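PDB 1WBA: albumin-1 from Psophocarpus tetragonolobus, which serves as a 2S seed storage protein of winged bean, built on the fold of the leguminous Kunitz-type protease inhibitors. Local coordinates for residues D3-A8 / R128-L133; I30-T35 / I53-S58; D90-V95 / Q102-A107. All coordinates share one frame; numbering follows the deposited sequence.

Contact 1. Residues D3-A8 / R128-L133; sequences DPVYDA and RTYKLL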
ATOM      1  N   ASP A   3      17.884  -6.222  -4.395  1.00 14.73           N
ATOM      2  CA  ASP A   3      17.975  -6.432  -2.958  1.00 14.09           C
ATOM      3  C   ASP A   3      16.673  -6.905  -2.342  1.00 11.64           C
ATOM      4  O   ASP A   3      15.605  -6.518  -2.791  1.00  9.78           O
ATOM      5  CB  ASP A   3      18.351  -5.126  -2.259  1.00 18.70           C
ATOM      6  CG  ASP A   3      19.754  -4.672  -2.576  1.00 24.81           C
ATOM      7  OD1 ASP A   3      20.631  -5.527  -2.830  1.00 27.83           O
ATOM      8  OD2 ASP A   3      19.978  -3.447  -2.562  1.00 28.23           O
ATOM      9  N   PRO A   4      16.753  -7.797  -1.339  1.00  9.86           N
ATOM     10  CA  PRO A   4      15.522  -8.260  -0.706  1.00  9.22           C
ATOM     11  C   PRO A   4      15.058  -7.123   0.213  1.00  6.99           C
ATOM     12  O   PRO A   4      15.863  -6.293   0.624  1.00  8.41           O
ATOM     13  CB  PRO A   4      15.983  -9.497   0.086  1.00  8.29           C
ATOM     14  CG  PRO A   4      17.389  -9.167   0.440  1.00 10.15           C
ATOM     15  CD  PRO A   4      17.930  -8.527  -0.815  1.00 10.64           C
ATOM     16  N   VAL A   5      13.753  -7.025   0.437  1.00  7.06           N
ATOM     17  CA  VAL A   5      13.201  -6.012   1.323  1.00  6.74           C
ATOM     18  C   VAL A   5      13.305  -6.597   2.737  1.00  7.04           C
ATOM     19  O   VAL A   5      13.080  -7.797   2.927  1.00  8.30           O
ATOM     20  CB  VAL A   5      11.727  -5.749   0.979  1.00  5.55           C
ATOM     21  CG1 VAL A   5      11.124  -4.745   1.963  1.00  4.43           C
ATOM     22  CG2 VAL A   5      11.618  -5.263  -0.478  1.00  6.71           C
ATOM     23  N   TYR A   6      13.676  -5.776   3.714  1.00  5.35           N
ATOM     24  CA  TYR A   6      13.822  -6.242   5.092  1.00  6.71           C
ATOM     25  C   TYR A   6      12.736  -5.718   6.003  1.00  8.77           C
ATOM     26  O   TYR A   6      12.272  -4.596   5.811  1.00  9.46           O
ATOM     27  CB  TYR A   6      15.170  -5.788   5.672  1.00  6.14           C
ATOM     28  CG  TYR A   6      16.331  -6.598   5.174  1.00  7.45           C
ATOM     29  CD1 TYR A   6      16.688  -7.797   5.794  1.00  6.08           C
ATOM     30  CD2 TYR A   6      17.030  -6.211   4.037  1.00  7.21           C
ATOM     31  CE1 TYR A   6      17.709  -8.596   5.283  1.00  7.26           C
ATOM     32  CE2 TYR A   6      18.050  -6.997   3.523  1.00 11.20           C
ATOM     33  CZ  TYR A   6      18.381  -8.191   4.153  1.00 10.07           C
ATOM     34  OH  TYR A   6      19.391  -8.958   3.628  1.00 10.20           O
ATOM     35  N   ASP A   7      12.326  -6.525   6.978  1.00  7.49           N
ATOM     36  CA  ASP A   7      11.341  -6.067   7.950  1.00  7.76           C
ATOM     37  C   ASP A   7      12.069  -5.212   9.013  1.00  8.50           C
ATOM     38  O   ASP A   7      13.301  -5.106   9.017  1.00  7.39           O
ATOM     39  CB  ASP A   7      10.520  -7.233   8.562  1.00  6.05           C
ATOM     40  CG  ASP A   7      11.368  -8.235   9.375  1.00 10.49           C
ATOM     41  OD1 ASP A   7      12.422  -7.883   9.945  1.00 10.39           O
ATOM     42  OD2 ASP A   7      10.942  -9.390   9.459  1.00 10.06           O
ATOM     43  N   ALA A   8      11.307  -4.621   9.921  1.00  9.20           N
ATOM     44  CA  ALA A   8      11.876  -3.762  10.940  1.00  9.03           C
ATOM     45  C   ALA A   8      12.882  -4.470  11.852  1.00 10.79           C
ATOM     46  O   ALA A   8      13.644  -3.814  12.542  1.00 11.61           O
ATOM     47  CB  ALA A   8      10.759  -3.122  11.759  1.00  8.44           C
ATOM     48  N   ARG A 128      16.270  -0.245   6.577  1.00 10.41           N
ATOM     49  CA  ARG A 128      14.963  -0.884   6.719  1.00 11.93           C
ATOM     50  C   ARG A 128      13.783   0.065   6.503  1.00 11.54           C
ATOM     51  O   ARG A 128      12.675  -0.182   7.000  1.00 10.93           O
ATOM     52  CB  ARG A 128      14.854  -1.592   8.082  1.00 12.74           C
ATOM     53  CG  ARG A 128      16.003  -2.543   8.384  1.00 13.50           C
ATOM     54  CD  ARG A 128      16.046  -2.961   9.852  1.00 16.42           C
ATOM     55  NE  ARG A 128      17.288  -3.675  10.148  1.00 22.63           N
ATOM     56  CZ  ARG A 128      17.654  -4.122  11.352  1.00 25.87           C
ATOM     57  NH1 ARG A 128      16.882  -3.937  12.415  1.00 25.55           N
ATOM     58  NH2 ARG A 128      18.786  -4.805  11.484  1.00 24.96           N
ATOM     59  N   THR A 129      14.032   1.170   5.808  1.00  9.32           N
ATOM     60  CA  THR A 129      12.965   2.100   5.492  1.00 10.02           C
ATOM     61  C   THR A 129      12.699   1.969   3.970  1.00  8.99           C
ATOM     62  O   THR A 129      13.631   1.876   3.162  1.00  7.65           O
ATOM     63  CB  THR A 129      13.286   3.557   5.908  1.00  6.70           C
ATOM     64  OG1 THR A 129      14.404   4.043   5.164  1.00  7.84           O
ATOM     65  CG2 THR A 129      13.568   3.636   7.403  1.00  9.45           C
ATOM     66  N   TYR A 130      11.425   1.954   3.590  1.00  7.80           N
ATOM     67  CA  TYR A 130      11.030   1.772   2.200  1.00  6.29           C
ATOM     68  C   TYR A 130       9.924   2.703   1.756  1.00  6.56           C
ATOM     69  O   TYR A 130       9.341   3.412   2.559  1.00  7.52           O
ATOM     70  CB  TYR A 130      10.537   0.330   2.030  1.00  4.48           C
ATOM     71  CG  TYR A 130      11.635  -0.641   2.288  1.00  4.55           C
ATOM     72  CD1 TYR A 130      12.517  -0.984   1.274  1.00  4.69           C
ATOM     73  CD2 TYR A 130      11.869  -1.130   3.569  1.00  4.74           C
ATOM     74  CE1 TYR A 130      13.610  -1.788   1.516  1.00  5.82           C
ATOM     75  CE2 TYR A 130      12.968  -1.945   3.835  1.00  6.20           C
ATOM     76  CZ  TYR A 130      13.835  -2.266   2.798  1.00  7.03           C
ATOM     77  OH  TYR A 130      14.909  -3.088   3.023  1.00  7.92           O
ATOM     78  N   LYS A 131       9.650   2.695   0.460  1.00  7.74           N
ATOM     79  CA  LYS A 131       8.558   3.479  -0.106  1.00  8.24           C
ATOM     80  C   LYS A 131       7.844   2.530  -1.044  1.00  7.90           C
ATOM     81  O   LYS A 131       8.426   1.536  -1.494  1.00  7.19           O
ATOM     82  CB  LYS A 131       9.060   4.711  -0.859  1.00  6.82           C
ATOM     83  CG  LYS A 131       9.873   4.412  -2.073  1.00  9.42           C
ATOM     84  CD  LYS A 131      10.224   5.685  -2.772  1.00 11.22           C
ATOM     85  CE  LYS A 131      11.219   5.418  -3.860  1.00 15.49           C
ATOM     86  NZ  LYS A 131      11.441   6.632  -4.683  1.00 23.53           N
ATOM     87  N   LEU A 132       6.573   2.817  -1.304  1.00  8.41           N
ATOM     88  CA  LEU A 132       5.733   1.993  -2.182  1.00  8.05           C
ATOM     89  C   LEU A 132       5.485   2.730  -3.493  1.00  6.44           C
ATOM     90  O   LEU A 132       5.324   3.945  -3.501  1.00  7.38           O
ATOM     91  CB  LEU A 132       4.399   1.683  -1.487  1.00  8.72           C
ATOM     92  CG  LEU A 132       4.460   0.938  -0.148  1.00 14.73           C
ATOM     93  CD1 LEU A 132       3.051   0.765   0.420  1.00 17.79           C
ATOM     94  CD2 LEU A 132       5.123  -0.409  -0.316  1.00 16.25           C
ATOM     95  N   LEU A 133       5.502   2.004  -4.602  1.00  6.50           N
ATOM     96  CA  LEU A 133       5.258   2.619  -5.890  1.00  4.96           C
ATOM     97  C   LEU A 133       4.145   1.830  -6.555  1.00  3.92           C
ATOM     98  O   LEU A 133       3.831   0.714  -6.143  1.00  4.39           O
ATOM     99  CB  LEU A 133       6.519   2.578  -6.769  1.00  7.49           C
ATOM    100  CG  LEU A 133       7.776   3.311  -6.244  1.00  8.18           C
ATOM    101  CD1 LEU A 133       8.766   2.332  -5.707  1.00 10.04           C
ATOM    102  CD2 LEU A 133       8.393   4.140  -7.307  1.00 11.33           C
TER
HETATM  103  O   HOH W   1      16.439  -3.628   0.881  1.00 10.91           O
HETATM  104  O   HOH W   2      10.936  -2.504   7.280  1.00  6.82           O
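The phenol oxygen of Tyr130 receives the backbone N-H of Tyr6: Tyr6 N to Tyr130 OH measures 3.0 Å, and the angle of 160° at the hydrogen makes the bond nearly straight. The same oxygen donates to a water, water 1, which in turn donates to Pro4 O at 2.7 Å. OH is thus held by two bonds, accepting in one and donating in the other, and both lead to the backbone of 3-8. Val5 covers the ring itself. Val5 CG1 stands 3.7 Å from the centroid of the Tyr130 ring, a CH-pi contact over the centre of one face. That methyl lies anti to the backbone N of Val5 (chi1 177°). The OH of Tyr130 also lies at the edge of the Tyr6 ring, near its plane.

At the other end, Arg128, its chain extended from CG to NE, reaches the carbonyls of Asp7 and Ala8. Arg128 CD rests 3.6 Å from Asp7 O, and Arg128 NH1 donates to Ala8 O at 3.2 Å. This second bond is bent, 141° at the hydrogen, with the donor above the carbonyl plane. Water 2 donates to both Tyr6 O and Arg128 O, bridging the backbones where their CA atoms come nearest.

Farther out, Ile120 of strand 116-122 touches both Val5 and Tyr130, and Phe169 of strand 166-171 packs on Val5. Asp7 turns its OD1 to the N-H groups of Glu9 and Asn11, within its own loop. In this Kunitz-type beta-trefoil, the irregular N-terminal chain is fastened by such side-chain, carbonyl and water contacts to Tyr130 of strand 130-136 and to the loop before it, at Arg128, without strand pairing between the two segments.

Contact 2. Residues I30-T35 / I53-S58; sequences IDVVAT and IMYATS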
ATOM      1  N   ILE A  30      -1.900   1.742   8.421  1.00  8.45           N
ATOM      2  CA  ILE A  30      -2.879   1.757   7.335  1.00  7.15           C
ATOM      3  C   ILE A  30      -4.282   1.518   7.904  1.00  6.24           C
ATOM      4  O   ILE A  30      -4.490   0.607   8.711  1.00  5.27           O
ATOM      5  CB  ILE A  30      -2.566   0.645   6.284  1.00  9.52           C
ATOM      6  CG1 ILE A  30      -1.108   0.739   5.817  1.00  7.84           C
ATOM      7  CG2 ILE A  30      -3.551   0.731   5.101  1.00  8.93           C
ATOM      8  CD1 ILE A  30      -0.721   2.099   5.268  1.00  9.82           C
ATOM      9  N   ASP A  31      -5.251   2.274   7.396  1.00  6.11           N
ATOM     10  CA  ASP A  31      -6.635   2.214   7.862  1.00  5.67           C
ATOM     11  C   ASP A  31      -7.564   2.257   6.637  1.00  6.48           C
ATOM     12  O   ASP A  31      -7.113   2.523   5.512  1.00  6.37           O
ATOM     13  CB  ASP A  31      -6.852   3.447   8.743  1.00  4.27           C
ATOM     14  CG  ASP A  31      -8.066   3.366   9.638  1.00  5.09           C
ATOM     15  OD1 ASP A  31      -8.901   2.440   9.557  1.00  6.94           O
ATOM     16  OD2 ASP A  31      -8.161   4.283  10.464  1.00 10.26           O
ATOM     17  N   VAL A  32      -8.838   1.926   6.845  1.00  6.80           N
ATOM     18  CA  VAL A  32      -9.826   1.958   5.778  1.00  5.94           C
ATOM     19  C   VAL A  32     -11.008   2.735   6.366  1.00  6.68           C
ATOM     20  O   VAL A  32     -11.559   2.355   7.399  1.00  7.28           O
ATOM     21  CB  VAL A  32     -10.270   0.543   5.340  1.00  5.23           C
ATOM     22  CG1 VAL A  32     -11.227   0.650   4.177  1.00  5.89           C
ATOM     23  CG2 VAL A  32      -9.076  -0.288   4.912  1.00  6.14           C
ATOM     24  N   VAL A  33     -11.334   3.862   5.741  1.00  7.08           N
ATOM     25  CA  VAL A  33     -12.421   4.737   6.188  1.00  5.16           C
ATOM     26  C   VAL A  33     -13.181   5.255   4.975  1.00  6.20           C
ATOM     27  O   VAL A  33     -12.780   5.043   3.834  1.00  5.52           O
ATOM     28  CB  VAL A  33     -11.897   5.992   6.977  1.00  5.12           C
ATOM     29  CG1 VAL A  33     -11.138   5.581   8.219  1.00  8.10           C
ATOM     30  CG2 VAL A  33     -11.002   6.875   6.100  1.00  5.18           C
ATOM     31  N   ALA A  34     -14.311   5.899   5.224  1.00  6.28           N
ATOM     32  CA  ALA A  34     -15.087   6.478   4.144  1.00  6.22           C
ATOM     33  C   ALA A  34     -14.540   7.889   3.975  1.00  6.09           C
ATOM     34  O   ALA A  34     -14.223   8.556   4.964  1.00  6.71           O
ATOM     35  CB  ALA A  34     -16.533   6.540   4.522  1.00  4.94           C
ATOM     36  N   THR A  35     -14.312   8.300   2.736  1.00  6.00           N
ATOM     37  CA  THR A  35     -13.864   9.656   2.459  1.00  6.39           C
ATOM     38  C   THR A  35     -14.894  10.231   1.484  1.00  7.69           C
ATOM     39  O   THR A  35     -15.660   9.483   0.879  1.00  5.75           O
ATOM     40  CB  THR A  35     -12.448   9.719   1.790  1.00  2.97           C
ATOM     41  OG1 THR A  35     -12.451   9.014   0.540  1.00  6.18           O
ATOM     42  CG2 THR A  35     -11.392   9.171   2.705  1.00  2.50           C
ATOM     43  N   ILE A  53      -5.342   3.139  14.083  1.00 10.98           N
ATOM     44  CA  ILE A  53      -5.630   1.814  13.532  1.00 12.06           C
ATOM     45  C   ILE A  53      -4.432   1.445  12.654  1.00 10.70           C
ATOM     46  O   ILE A  53      -3.847   2.310  12.014  1.00 10.19           O
ATOM     47  CB  ILE A  53      -6.890   1.800  12.613  1.00 13.31           C
ATOM     48  CG1 ILE A  53      -8.172   2.021  13.416  1.00 14.41           C
ATOM     49  CG2 ILE A  53      -6.982   0.482  11.869  1.00 11.00           C
ATOM     50  CD1 ILE A  53      -8.468   0.929  14.374  1.00 18.05           C
ATOM     51  N   MET A  54      -4.043   0.177  12.656  1.00 12.46           N
ATOM     52  CA  MET A  54      -2.942  -0.271  11.813  1.00 14.22           C
ATOM     53  C   MET A  54      -3.220  -1.681  11.354  1.00 13.57           C
ATOM     54  O   MET A  54      -2.866  -2.654  12.030  1.00 13.42           O
ATOM     55  CB  MET A  54      -1.570  -0.155  12.501  1.00 17.64           C
ATOM     56  CG  MET A  54      -1.521  -0.408  13.988  1.00 24.84           C
ATOM     57  SD  MET A  54       0.142  -0.059  14.633  1.00 31.36           S
ATOM     58  CE  MET A  54       0.115   1.729  14.825  1.00 27.31           C
ATOM     59  N   TYR A  55      -3.898  -1.788  10.214  1.00 10.16           N
ATOM     60  CA  TYR A  55      -4.257  -3.089   9.661  1.00  8.51           C
ATOM     61  C   TYR A  55      -3.057  -3.837   9.050  1.00 10.51           C
ATOM     62  O   TYR A  55      -2.191  -3.232   8.387  1.00  9.87           O
ATOM     63  CB  TYR A  55      -5.348  -2.937   8.595  1.00  6.09           C
ATOM     64  CG  TYR A  55      -6.707  -2.462   9.099  1.00  9.58           C
ATOM     65  CD1 TYR A  55      -7.248  -2.946  10.297  1.00  9.49           C
ATOM     66  CD2 TYR A  55      -7.475  -1.562   8.349  1.00  8.04           C
ATOM     67  CE1 TYR A  55      -8.524  -2.552  10.725  1.00 11.18           C
ATOM     68  CE2 TYR A  55      -8.749  -1.162   8.769  1.00  8.25           C
ATOM     69  CZ  TYR A  55      -9.264  -1.657   9.957  1.00 10.51           C
ATOM     70  OH  TYR A  55     -10.513  -1.265  10.374  1.00  8.42           O
ATOM     71  N   ALA A  56      -3.031  -5.153   9.255  1.00  7.23           N
ATOM     72  CA  ALA A  56      -1.969  -5.993   8.717  1.00  9.09           C
ATOM     73  C   ALA A  56      -2.339  -6.339   7.283  1.00  8.22           C
ATOM     74  O   ALA A  56      -3.522  -6.440   6.945  1.00 10.49           O
ATOM     75  CB  ALA A  56      -1.840  -7.262   9.535  1.00  6.47           C
ATOM     76  N   THR A  57      -1.326  -6.540   6.450  1.00  7.07           N
ATOM     77  CA  THR A  57      -1.513  -6.880   5.051  1.00  7.01           C
ATOM     78  C   THR A  57      -0.607  -8.042   4.627  1.00  8.02           C
ATOM     79  O   THR A  57       0.498  -8.213   5.161  1.00  8.78           O
ATOM     80  CB  THR A  57      -1.120  -5.687   4.130  1.00  7.52           C
ATOM     81  OG1 THR A  57       0.142  -5.154   4.555  1.00  9.57           O
ATOM     82  CG2 THR A  57      -2.154  -4.577   4.181  1.00  5.87           C
ATOM     83  N   SER A  58      -1.098  -8.877   3.718  1.00  7.19           N
ATOM     84  CA  SER A  58      -0.264  -9.940   3.153  1.00  8.51           C
ATOM     85  C   SER A  58       0.375  -9.277   1.941  1.00  7.86           C
ATOM     86  O   SER A  58      -0.281  -8.478   1.235  1.00  7.88           O
ATOM     87  CB  SER A  58      -1.102 -11.115   2.668  1.00  8.71           C
ATOM     88  OG  SER A  58      -1.853 -11.631   3.741  1.00 17.08           O
TER
HETATM   89  O   HOH W   3      -0.839  -0.793   9.312  1.00  6.26           O
HETATM   90  O   HOH W   4     -12.006  -0.078   8.688  1.00  9.61           O
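A single direct backbone bond, Tyr55 N to Ile30 O at 2.9 Å and 174° at the hydrogen, joins strand 30-33 to the chain leading into strand 56-61. Water 3 adds a second backbone link, accepting from Ile30 N and donating to Tyr55 O. Within the beta-trefoil of the Kunitz-type family, the contact joins one strand to the approach of a later one, and the two segments form no continuous strand pair.

Three side chains meet around the Tyr55 ring. Ile53 lays CG2 over the centre of one face, 3.5 Å above the plane. Asp31 CG is anti to the backbone N (chi1 -163°), and the carboxylate it carries lies against Ile53, Asp31 OD2 approaching Ile53 CB to 3.5 Å. Its plane stands 82° from that of the Tyr55 ring, whose CE2 comes near OD1. From strand 30-33, Val32 crosses Tyr55 at about a right angle and sets Val32 CG2 4.0 Å from Tyr55 CE2.

The buried carboxylate has several partners: OD1 accepts from Val32 N on its anti side, the donor tilted out of the carboxylate plane, while OD2 takes a salt bridge from Arg51 and a hydrogen bond from Ser49, which would help stabilise its negative charge. His87 meets the Tyr55 ring at a steep angle. At the far end of that ring, close to Tyr55 OH, water 4 donates to Val32 O at 2.8 Å.

Contact 3. Residues D90-V95 / Q102-A107; sequences DVWSVV and QQLKLA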
ATOM      1  N   ASP A  90      -9.575  -8.219   1.372  1.00  9.97           N
ATOM      2  CA  ASP A  90      -9.773  -7.089   0.459  1.00 10.27           C
ATOM      3  C   ASP A  90      -8.429  -6.692  -0.137  1.00  9.03           C
ATOM      4  O   ASP A  90      -7.449  -6.515   0.576  1.00  9.08           O
ATOM      5  CB  ASP A  90     -10.429  -5.897   1.166  1.00 12.16           C
ATOM      6  CG  ASP A  90     -11.925  -6.068   1.314  1.00 18.32           C
ATOM      7  OD1 ASP A  90     -12.586  -6.463   0.329  1.00 22.66           O
ATOM      8  OD2 ASP A  90     -12.446  -5.816   2.413  1.00 21.59           O
ATOM      9  N   VAL A  91      -8.412  -6.522  -1.448  1.00  8.26           N
ATOM     10  CA  VAL A  91      -7.199  -6.203  -2.175  1.00  8.23           C
ATOM     11  C   VAL A  91      -7.033  -4.712  -2.419  1.00  7.70           C
ATOM     12  O   VAL A  91      -8.008  -4.008  -2.678  1.00 10.02           O
ATOM     13  CB  VAL A  91      -7.210  -6.974  -3.526  1.00  8.00           C
ATOM     14  CG1 VAL A  91      -6.003  -6.617  -4.386  1.00  8.62           C
ATOM     15  CG2 VAL A  91      -7.249  -8.478  -3.255  1.00  8.18           C
ATOM     16  N   TRP A  92      -5.801  -4.229  -2.350  1.00  7.24           N
ATOM     17  CA  TRP A  92      -5.533  -2.813  -2.606  1.00  4.92           C
ATOM     18  C   TRP A  92      -5.643  -2.573  -4.107  1.00  7.29           C
ATOM     19  O   TRP A  92      -5.169  -3.386  -4.911  1.00  8.05           O
ATOM     20  CB  TRP A  92      -4.105  -2.465  -2.199  1.00  3.77           C
ATOM     21  CG  TRP A  92      -3.825  -2.410  -0.724  1.00  4.73           C
ATOM     22  CD1 TRP A  92      -4.549  -2.978   0.303  1.00  5.10           C
ATOM     23  CD2 TRP A  92      -2.753  -1.690  -0.115  1.00  5.06           C
ATOM     24  NE1 TRP A  92      -3.986  -2.631   1.516  1.00  7.37           N
ATOM     25  CE2 TRP A  92      -2.889  -1.846   1.291  1.00  7.02           C
ATOM     26  CE3 TRP A  92      -1.692  -0.922  -0.614  1.00  6.54           C
ATOM     27  CZ2 TRP A  92      -1.989  -1.260   2.195  1.00  9.47           C
ATOM     28  CZ3 TRP A  92      -0.805  -0.336   0.285  1.00  6.38           C
ATOM     29  CH2 TRP A  92      -0.963  -0.507   1.677  1.00  8.37           C
ATOM     30  N   SER A  93      -6.209  -1.442  -4.497  1.00  5.01           N
ATOM     31  CA  SER A  93      -6.320  -1.135  -5.913  1.00  6.02           C
ATOM     32  C   SER A  93      -6.161   0.357  -6.098  1.00  5.26           C
ATOM     33  O   SER A  93      -6.254   1.112  -5.140  1.00  4.91           O
ATOM     34  CB  SER A  93      -7.683  -1.584  -6.474  1.00  8.08           C
ATOM     35  OG  SER A  93      -8.749  -0.729  -6.076  1.00  9.65           O
ATOM     36  N   VAL A  94      -5.873   0.772  -7.325  1.00  4.50           N
ATOM     37  CA  VAL A  94      -5.750   2.186  -7.652  1.00  5.09           C
ATOM     38  C   VAL A  94      -6.942   2.548  -8.541  1.00  6.36           C
ATOM     39  O   VAL A  94      -7.228   1.872  -9.530  1.00  7.36           O
ATOM     40  CB  VAL A  94      -4.429   2.455  -8.376  1.00  3.86           C
ATOM     41  CG1 VAL A  94      -4.363   3.886  -8.891  1.00  3.80           C
ATOM     42  CG2 VAL A  94      -3.274   2.191  -7.408  1.00  7.70           C
ATOM     43  N   VAL A  95      -7.665   3.587  -8.156  1.00  5.80           N
ATOM     44  CA  VAL A  95      -8.834   4.039  -8.903  1.00  6.68           C
ATOM     45  C   VAL A  95      -8.572   5.451  -9.428  1.00  5.90           C
ATOM     46  O   VAL A  95      -8.086   6.318  -8.692  1.00  5.90           O
ATOM     47  CB  VAL A  95     -10.088   4.024  -7.976  1.00  7.07           C
ATOM     48  CG1 VAL A  95     -11.314   4.643  -8.668  1.00  6.25           C
ATOM     49  CG2 VAL A  95     -10.383   2.586  -7.522  1.00  4.64           C
ATOM     50  N   GLN A 102      -5.682   9.579  -9.108  1.00  7.68           N
ATOM     51  CA  GLN A 102      -5.445   8.185  -8.724  1.00  7.87           C
ATOM     52  C   GLN A 102      -5.167   8.062  -7.230  1.00  5.55           C
ATOM     53  O   GLN A 102      -4.289   8.749  -6.693  1.00  4.17           O
ATOM     54  CB  GLN A 102      -4.296   7.590  -9.542  1.00  8.87           C
ATOM     55  CG  GLN A 102      -4.551   7.700 -11.034  1.00 16.34           C
ATOM     56  CD  GLN A 102      -3.573   6.927 -11.904  1.00 20.03           C
ATOM     57  OE1 GLN A 102      -3.741   6.870 -13.115  1.00 25.58           O
ATOM     58  NE2 GLN A 102      -2.572   6.312 -11.295  1.00 22.53           N
ATOM     59  N   GLN A 103      -5.957   7.223  -6.565  1.00  6.16           N
ATOM     60  CA  GLN A 103      -5.860   7.017  -5.123  1.00  7.86           C
ATOM     61  C   GLN A 103      -6.133   5.574  -4.818  1.00  4.95           C
ATOM     62  O   GLN A 103      -6.715   4.861  -5.644  1.00  5.94           O
ATOM     63  CB  GLN A 103      -6.921   7.836  -4.397  1.00  8.80           C
ATOM     64  CG  GLN A 103      -7.120   9.203  -4.948  1.00 18.36           C
ATOM     65  CD  GLN A 103      -8.025  10.029  -4.086  1.00 21.58           C
ATOM     66  OE1 GLN A 103      -9.086   9.574  -3.659  1.00 21.51           O
ATOM     67  NE2 GLN A 103      -7.602  11.256  -3.799  1.00 26.94           N
ATOM     68  N   LEU A 104      -5.772   5.152  -3.611  1.00  4.72           N
ATOM     69  CA  LEU A 104      -5.991   3.765  -3.209  1.00  6.31           C
ATOM     70  C   LEU A 104      -7.391   3.513  -2.648  1.00  5.82           C
ATOM     71  O   LEU A 104      -7.856   4.213  -1.750  1.00  5.29           O
ATOM     72  CB  LEU A 104      -4.940   3.292  -2.198  1.00  5.97           C
ATOM     73  CG  LEU A 104      -3.462   3.387  -2.580  1.00 10.94           C
ATOM     74  CD1 LEU A 104      -2.659   2.504  -1.648  1.00 11.12           C
ATOM     75  CD2 LEU A 104      -3.251   2.947  -3.991  1.00 13.48           C
ATOM     76  N   LYS A 105      -8.049   2.494  -3.187  1.00  4.67           N
ATOM     77  CA  LYS A 105      -9.386   2.120  -2.763  1.00  3.58           C
ATOM     78  C   LYS A 105      -9.438   0.605  -2.648  1.00  5.47           C
ATOM     79  O   LYS A 105      -8.598  -0.107  -3.222  1.00  6.49           O
ATOM     80  CB  LYS A 105     -10.418   2.536  -3.822  1.00  4.36           C
ATOM     81  CG  LYS A 105     -10.494   4.031  -4.149  1.00  2.91           C
ATOM     82  CD  LYS A 105     -11.163   4.807  -3.024  1.00  3.99           C
ATOM     83  CE  LYS A 105     -11.675   6.166  -3.524  1.00  4.62           C
ATOM     84  NZ  LYS A 105     -12.194   6.970  -2.377  1.00  3.85           N
ATOM     85  N   LEU A 106     -10.421   0.106  -1.910  1.00  5.24           N
ATOM     86  CA  LEU A 106     -10.605  -1.337  -1.815  1.00  8.87           C
ATOM     87  C   LEU A 106     -11.029  -1.753  -3.232  1.00  9.59           C
ATOM     88  O   LEU A 106     -11.813  -1.054  -3.884  1.00  8.82           O
ATOM     89  CB  LEU A 106     -11.705  -1.688  -0.811  1.00  8.83           C
ATOM     90  CG  LEU A 106     -11.382  -1.431   0.665  1.00 10.50           C
ATOM     91  CD1 LEU A 106     -12.448  -2.093   1.513  1.00 12.05           C
ATOM     92  CD2 LEU A 106     -10.009  -1.976   1.026  1.00  6.91           C
ATOM     93  N   ALA A 107     -10.463  -2.849  -3.721  1.00  8.05           N
ATOM     94  CA  ALA A 107     -10.751  -3.337  -5.064  1.00  9.14           C
ATOM     95  C   ALA A 107     -12.147  -3.912  -5.218  1.00  9.29           C
ATOM     96  O   ALA A 107     -12.731  -4.404  -4.250  1.00 11.96           O
ATOM     97  CB  ALA A 107      -9.733  -4.394  -5.455  1.00  7.80           C
TER
HETATM   98  O   HOH W   5     -11.285  -6.200  -2.586  1.00 15.56           O
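Lys105 O is gripped twice by Ser93: Ser93 OG donates to it at 2.9 Å from above the carbonyl plane, and the backbone N adds a weak bond with only 134° at the hydrogen. Ser93 OG stands between its own backbone N and carbonyl carbon (chi1 75°), which brings it over that oxygen. The return bond, Lys105 N to Ser93 O, is straighter and completes an antiparallel hydrogen-bonded pair. Val95 and Gln103 form the next such pair, Val95 N reaching Gln103 O at 3.0 Å. At the other end Ala107 N binds Val91 O. These bonds define the beta hairpin of strands 92-97 and 103-106; its segments 92-95 and 103-106 run at 128° to one another, well short of the 180° of a flat antiparallel pair.

On one face of the sheet, Val94 CG2 presses on Leu104 CD2 at 3.5 Å, closer than usual for two methyls. The other methyl of that leucine, Leu104 CD1, meets the six-membered ring of Trp92 at CE3, 3.7 Å away. On the other face, the side chains of Val95 and Lys105 cross at about a right angle, CG2 resting on CB and CG of the lysine. The lysine chain bends at its second torsion, and its NZ forms a salt bridge with Glu38 while Phe97 takes the cation in a cation-pi contact. Beside Ala107, water 5 links Asp90 OD1, Val91 N and Ala107 O, and Arg109 bonds both of these oxygens.

Strand 92-97 lies between 103-106 and 113-114. Backbone bonds also tie Trp92 to Ile80 of strand 78-82, Leu104 to Ile46 of 45-48 and Gln102 to Val158 of 154-159.

Overall arrangement
Contact 1 closes the longest loop, from the N-terminal chain to strand 130-136, and the other two lie in series within it, contact 2 before contact 3. Contacts 1 and 2 both reach the same large antiparallel sheet, with centres about 19 Å apart and no touch between them. Contact 3, the hairpin 92-97/103-106, lies about 12 Å from contact 2 and 21 Å from contact 1, centre to centre. The ring of Trp92 packs on Ile30 and Thr57, and on Leu132, which is in segment 128-133 but does not touch 3-8. Val32 also touches Leu106. The geometry thus places the hairpin against a core shared by distant parts of one beta-trefoil domain.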